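Local coordinates for protein ionotropic glutamate receptor bacterial homologue (PDB 2PYY) that binds L-glutamate in the cleft of its ligand-binding core and, as a bacterial ionotropic glutamate receptor homologue, probably couples that binding to opening of an ion channel, at residues Q91-N96 with E142-L147; V114-A119 with S133-P138. One frame throughout, in Å; residues are numbered along the deposited sequence.

Contact 1. Residues Q91-N96 with E142-L147; sequences QIMVRN and EAYKAL
Tyr-144 meets Met-93 through ring atoms CD2 and CE2, CD2 lying 3.7 Å from CE of Met-93. The two side chains cross at about a right angle. Met-93 sends CG anti to its backbone N (chi1 177°), stays extended to SD and bends only at the last torsion (chi3 81°), which places CE; this flexible, unbranched chain can bridge a strand and a helix whose axes approach no closer than 10.1 Å. Three residues on, not quite one helical turn, Leu-147 packs beside the methionine. The branched leucine can touch three residues at once: its CD2 meets Met-93 CE and, at 4.0 Å, the carbonyl carbon C of Val-94, while its CG packs 3.7 Å from CG of Arg-95, the two side chains sliding past each other in opposite directions. Arginine pairs this aliphatic stem with a donor at its end: NE gives a short hydrogen bond of 2.6 Å to Leu-147 O. The oxygen lies at the guanidinium edge, nearly in its plane, but the bond is bent, 137° at the hydrogen. An alanine in place of Arg-95, lacking CG and the guanidinium, would probably leave the Leu-147 carbonyl without this donor and one flank of the leucine less tightly packed. In this helix-on-sheet packing of an alpha/beta domain, helix 159-166 supplies Leu-162 against Met-93 and Tyr-165 stacked on Tyr-144, and strand 154-158 sets Val-155 against Met-93 and Leu-147.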
# COMPACT_ATOMS: atom_id res chain seq x y z
N GLN B 91 -7.40 -3.00 -10.29
CA GLN B 91 -7.82 -2.96 -11.68
C GLN B 91 -9.19 -2.30 -11.77
O GLN B 91 -9.92 -2.23 -10.78
CB GLN B 91 -7.86 -4.37 -12.26
CG GLN B 91 -7.94 -4.41 -13.78
CD GLN B 91 -7.27 -5.65 -14.35
OE1 GLN B 91 -7.52 -6.76 -13.88
NE2 GLN B 91 -6.42 -5.46 -15.36
N ILE B 92 -9.53 -1.82 -12.96
CA ILE B 92 -10.80 -1.15 -13.18
C ILE B 92 -11.87 -2.10 -13.75
O ILE B 92 -11.56 -2.99 -14.54
CB ILE B 92 -10.63 0.05 -14.16
CG1 ILE B 92 -9.51 0.97 -13.67
CG2 ILE B 92 -11.93 0.82 -14.26
CD1 ILE B 92 -9.18 2.11 -14.63
N MET B 93 -13.11 -1.88 -13.33
CA MET B 93 -14.26 -2.67 -13.80
C MET B 93 -15.45 -1.73 -14.01
O MET B 93 -15.78 -0.94 -13.12
CB MET B 93 -14.64 -3.75 -12.78
CG MET B 93 -15.87 -4.55 -13.17
SD MET B 93 -16.27 -5.92 -12.05
CE MET B 93 -17.12 -5.02 -10.68
N VAL B 94 -16.07 -1.80 -15.18
CA VAL B 94 -17.22 -0.95 -15.49
C VAL B 94 -18.36 -1.80 -16.04
O VAL B 94 -18.17 -2.98 -16.31
CB VAL B 94 -16.86 0.13 -16.54
CG1 VAL B 94 -15.77 1.06 -16.00
CG2 VAL B 94 -16.40 -0.52 -17.83
N ARG B 95 -19.54 -1.20 -16.18
CA ARG B 95 -20.70 -1.91 -16.71
C ARG B 95 -20.51 -2.15 -18.20
O ARG B 95 -19.94 -1.31 -18.90
CB ARG B 95 -21.97 -1.10 -16.49
CG ARG B 95 -22.60 -1.29 -15.13
CD ARG B 95 -23.84 -0.42 -14.95
NE ARG B 95 -23.50 0.95 -14.59
CZ ARG B 95 -23.18 1.90 -15.46
NH1 ARG B 95 -23.17 1.65 -16.77
NH2 ARG B 95 -22.86 3.11 -15.03
N ASN B 96 -20.97 -3.30 -18.69
CA ASN B 96 -20.85 -3.62 -20.10
C ASN B 96 -22.06 -3.11 -20.88
O ASN B 96 -22.01 -2.06 -21.52
CB ASN B 96 -20.70 -5.13 -20.30
CG ASN B 96 -21.82 -5.92 -19.66
OD1 ASN B 96 -21.90 -7.14 -19.79
ND2 ASN B 96 -22.70 -5.22 -18.95
N GLU B 142 -21.86 -4.55 -2.00
CA GLU B 142 -22.51 -3.27 -2.23
C GLU B 142 -21.79 -2.43 -3.28
O GLU B 142 -22.39 -1.55 -3.89
CB GLU B 142 -22.64 -2.48 -0.92
CG GLU B 142 -23.37 -3.27 0.16
CD GLU B 142 -23.45 -2.51 1.48
OE1 GLU B 142 -22.41 -1.97 1.90
OE2 GLU B 142 -24.54 -2.47 2.09
N ALA B 143 -20.51 -2.70 -3.48
CA ALA B 143 -19.76 -1.96 -4.48
C ALA B 143 -20.25 -2.40 -5.86
O ALA B 143 -20.47 -1.57 -6.74
CB ALA B 143 -18.26 -2.23 -4.33
N TYR B 144 -20.42 -3.71 -6.04
CA TYR B 144 -20.91 -4.24 -7.32
C TYR B 144 -22.30 -3.70 -7.61
O TYR B 144 -22.62 -3.38 -8.76
CB TYR B 144 -20.95 -5.77 -7.26
CG TYR B 144 -19.60 -6.39 -6.97
CD1 TYR B 144 -19.51 -7.66 -6.41
CD2 TYR B 144 -18.42 -5.71 -7.24
CE1 TYR B 144 -18.27 -8.23 -6.12
CE2 TYR B 144 -17.19 -6.26 -6.96
CZ TYR B 144 -17.11 -7.52 -6.39
OH TYR B 144 -15.88 -8.05 -6.08
N LYS B 145 -23.13 -3.61 -6.57
CA LYS B 145 -24.49 -3.08 -6.71
C LYS B 145 -24.44 -1.64 -7.19
O LYS B 145 -25.10 -1.27 -8.15
CB LYS B 145 -25.23 -3.14 -5.38
CG LYS B 145 -26.18 -4.30 -5.22
CD LYS B 145 -25.52 -5.50 -4.56
CE LYS B 145 -26.57 -6.50 -4.11
NZ LYS B 145 -25.99 -7.60 -3.30
N ALA B 146 -23.65 -0.83 -6.49
CA ALA B 146 -23.51 0.58 -6.82
C ALA B 146 -23.20 0.76 -8.30
O ALA B 146 -23.61 1.75 -8.91
CB ALA B 146 -22.42 1.21 -5.97
N LEU B 147 -22.47 -0.19 -8.87
CA LEU B 147 -22.12 -0.12 -10.29
C LEU B 147 -23.35 -0.39 -11.13
O LEU B 147 -23.64 0.33 -12.08
CB LEU B 147 -21.02 -1.14 -10.63
CG LEU B 147 -20.54 -1.17 -12.09
CD1 LEU B 147 -19.91 0.17 -12.46
CD2 LEU B 147 -19.54 -2.30 -12.28

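Contact 2. Residues V114-A119 with S133-P138; sequences VVATTA and SVLEVP. With GLU (glutamic acid), chain E.
Val-115 to Ala-119 and Ser-133 to Val-137 run parallel, their strand axes 4.4 Å apart at closest approach and 28° from alignment, joined by five backbone hydrogen bonds from Val-115 N to Ser-133 O (2.9 Å) through to Ala-119 N to Val-137 O. On one face Thr-117 and Val-134 meet by their methyls, CG2 to CG2 at 3.8 Å. Thr-117 turns OG1 anti to its backbone N (chi1 -166°), and that hydroxyl is hydrogen-bonded to Val-156 O, so threonine serves both a methyl contact and a buried polar group. Further along, Glu-136 lays its aliphatic CB 3.8 Å from CA of Ala-119, and its OE1 comes within 3.5 Å of the same CA; OE2 forms a salt bridge with Arg-128. On the other face the small Ala-116 leaves room for Leu-135, with their CB atoms 4.1 Å apart. Thr-118, at the end of its strand, turns away from this partner and gives OG1 to the bound glutamate, 2.9 Å from its carboxylate OE1. The two strands are the beta arms of a beta-alpha-beta crossover, whose linking helix 122-129 packs Leu-127 on Val-115 and Val-134; helix 140-148 lies over Leu-135 and Val-137, strand 154-158 flanks strand 114-118, and an antiparallel strand of the second subunit pairs with 134-136, continuing the sheet across the interface.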
# COMPACT_ATOMS: atom_id res chain seq x y z
N VAL B 114 -17.08 8.79 -10.44
CA VAL B 114 -17.31 8.21 -9.11
C VAL B 114 -17.01 6.72 -9.16
O VAL B 114 -17.66 5.96 -9.88
CB VAL B 114 -18.78 8.38 -8.67
CG1 VAL B 114 -19.01 7.63 -7.36
CG2 VAL B 114 -19.11 9.87 -8.49
N VAL B 115 -16.02 6.29 -8.38
CA VAL B 115 -15.61 4.89 -8.34
C VAL B 115 -15.92 4.22 -7.00
O VAL B 115 -15.52 4.72 -5.95
CB VAL B 115 -14.11 4.77 -8.61
CG1 VAL B 115 -13.68 3.31 -8.56
CG2 VAL B 115 -13.79 5.38 -9.97
N ALA B 116 -16.62 3.10 -7.04
CA ALA B 116 -16.98 2.37 -5.83
C ALA B 116 -15.95 1.31 -5.46
O ALA B 116 -15.33 0.70 -6.33
CB ALA B 116 -18.34 1.72 -6.00
N THR B 117 -15.77 1.11 -4.16
CA THR B 117 -14.84 0.11 -3.65
C THR B 117 -15.13 -0.06 -2.16
O THR B 117 -15.98 0.64 -1.60
CB THR B 117 -13.36 0.54 -3.88
OG1 THR B 117 -12.50 -0.58 -3.67
CG2 THR B 117 -12.96 1.67 -2.94
N THR B 118 -14.42 -0.98 -1.52
CA THR B 118 -14.64 -1.22 -0.09
C THR B 118 -13.97 -0.16 0.77
O THR B 118 -12.90 0.35 0.44
CB THR B 118 -14.13 -2.62 0.35
OG1 THR B 118 -12.73 -2.73 0.08
CG2 THR B 118 -14.87 -3.72 -0.39
N ALA B 119 -14.62 0.18 1.88
CA ALA B 119 -14.08 1.16 2.81
C ALA B 119 -12.84 0.55 3.45
O ALA B 119 -12.84 -0.64 3.79
CB ALA B 119 -15.14 1.51 3.88
N SER B 133 -13.29 10.79 -6.94
CA SER B 133 -14.44 10.64 -6.07
C SER B 133 -14.70 9.16 -5.87
O SER B 133 -14.87 8.40 -6.84
CB SER B 133 -15.67 11.32 -6.69
OG SER B 133 -15.54 12.73 -6.66
N VAL B 134 -14.70 8.74 -4.62
CA VAL B 134 -14.88 7.34 -4.28
C VAL B 134 -16.04 7.05 -3.33
O VAL B 134 -16.20 7.70 -2.30
CB VAL B 134 -13.59 6.77 -3.67
CG1 VAL B 134 -13.15 7.65 -2.50
CG2 VAL B 134 -13.81 5.33 -3.21
N LEU B 135 -16.81 6.04 -3.71
CA LEU B 135 -17.95 5.58 -2.93
C LEU B 135 -17.46 4.38 -2.12
O LEU B 135 -17.45 3.26 -2.61
CB LEU B 135 -19.07 5.15 -3.87
CG LEU B 135 -20.30 4.60 -3.16
CD1 LEU B 135 -20.99 5.71 -2.40
CD2 LEU B 135 -21.25 3.98 -4.18
N GLU B 136 -17.04 4.65 -0.89
CA GLU B 136 -16.55 3.62 -0.00
C GLU B 136 -17.71 2.93 0.70
O GLU B 136 -18.38 3.51 1.57
CB GLU B 136 -15.58 4.22 1.03
CG GLU B 136 -14.29 4.76 0.41
CD GLU B 136 -13.26 5.20 1.45
OE1 GLU B 136 -13.01 4.44 2.40
OE2 GLU B 136 -12.69 6.30 1.30
N VAL B 137 -17.97 1.68 0.31
CA VAL B 137 -19.06 0.91 0.89
C VAL B 137 -18.55 -0.05 1.95
O VAL B 137 -17.42 -0.50 1.90
CB VAL B 137 -19.81 0.11 -0.20
CG1 VAL B 137 -20.52 1.09 -1.14
CG2 VAL B 137 -18.85 -0.77 -0.97
N PRO B 138 -19.39 -0.38 2.94
CA PRO B 138 -19.00 -1.29 4.02
C PRO B 138 -19.01 -2.76 3.64
O PRO B 138 -18.50 -3.59 4.38
CB PRO B 138 -20.03 -0.97 5.10
CG PRO B 138 -21.28 -0.77 4.28
CD PRO B 138 -20.77 0.11 3.13
N GLU E . -6.22 -6.17 -0.84
CA GLU E . -7.13 -5.16 -0.22
C GLU E . -6.45 -4.52 0.99
O GLU E . -5.57 -5.18 1.58
CB GLU E . -8.43 -5.83 0.24
CG GLU E . -9.48 -4.86 0.77
CD GLU E . -10.69 -5.57 1.36
OE1 GLU E . -11.70 -4.89 1.63
OE2 GLU E . -10.64 -6.80 1.55
OXT GLU E . -6.81 -3.38 1.34

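Helix 140-148 unites the two contacts, whose centres lie about 10 Å apart. It follows strand 133-137 in the chain and packs back on the sheet, so that the helix meeting strand 86-94 in contact 1 also rests on the strand pair of contact 2. Ala-146 CB touches Leu-135 CD2 at 3.5 Å, an approach its small side chain allows, and the backbone N of Ala-143 packs 3.6 Å from the methyl CG2 of Val-137. Strands 86-94 and 114-118 belong to one mixed sheet, with strand 154-158 between them. Contact 2 reaches the pocket directly through Thr-118, whereas the Tyr-144 side chain of contact 1 stays about 9 Å from the bound glutamate at the nearest atoms.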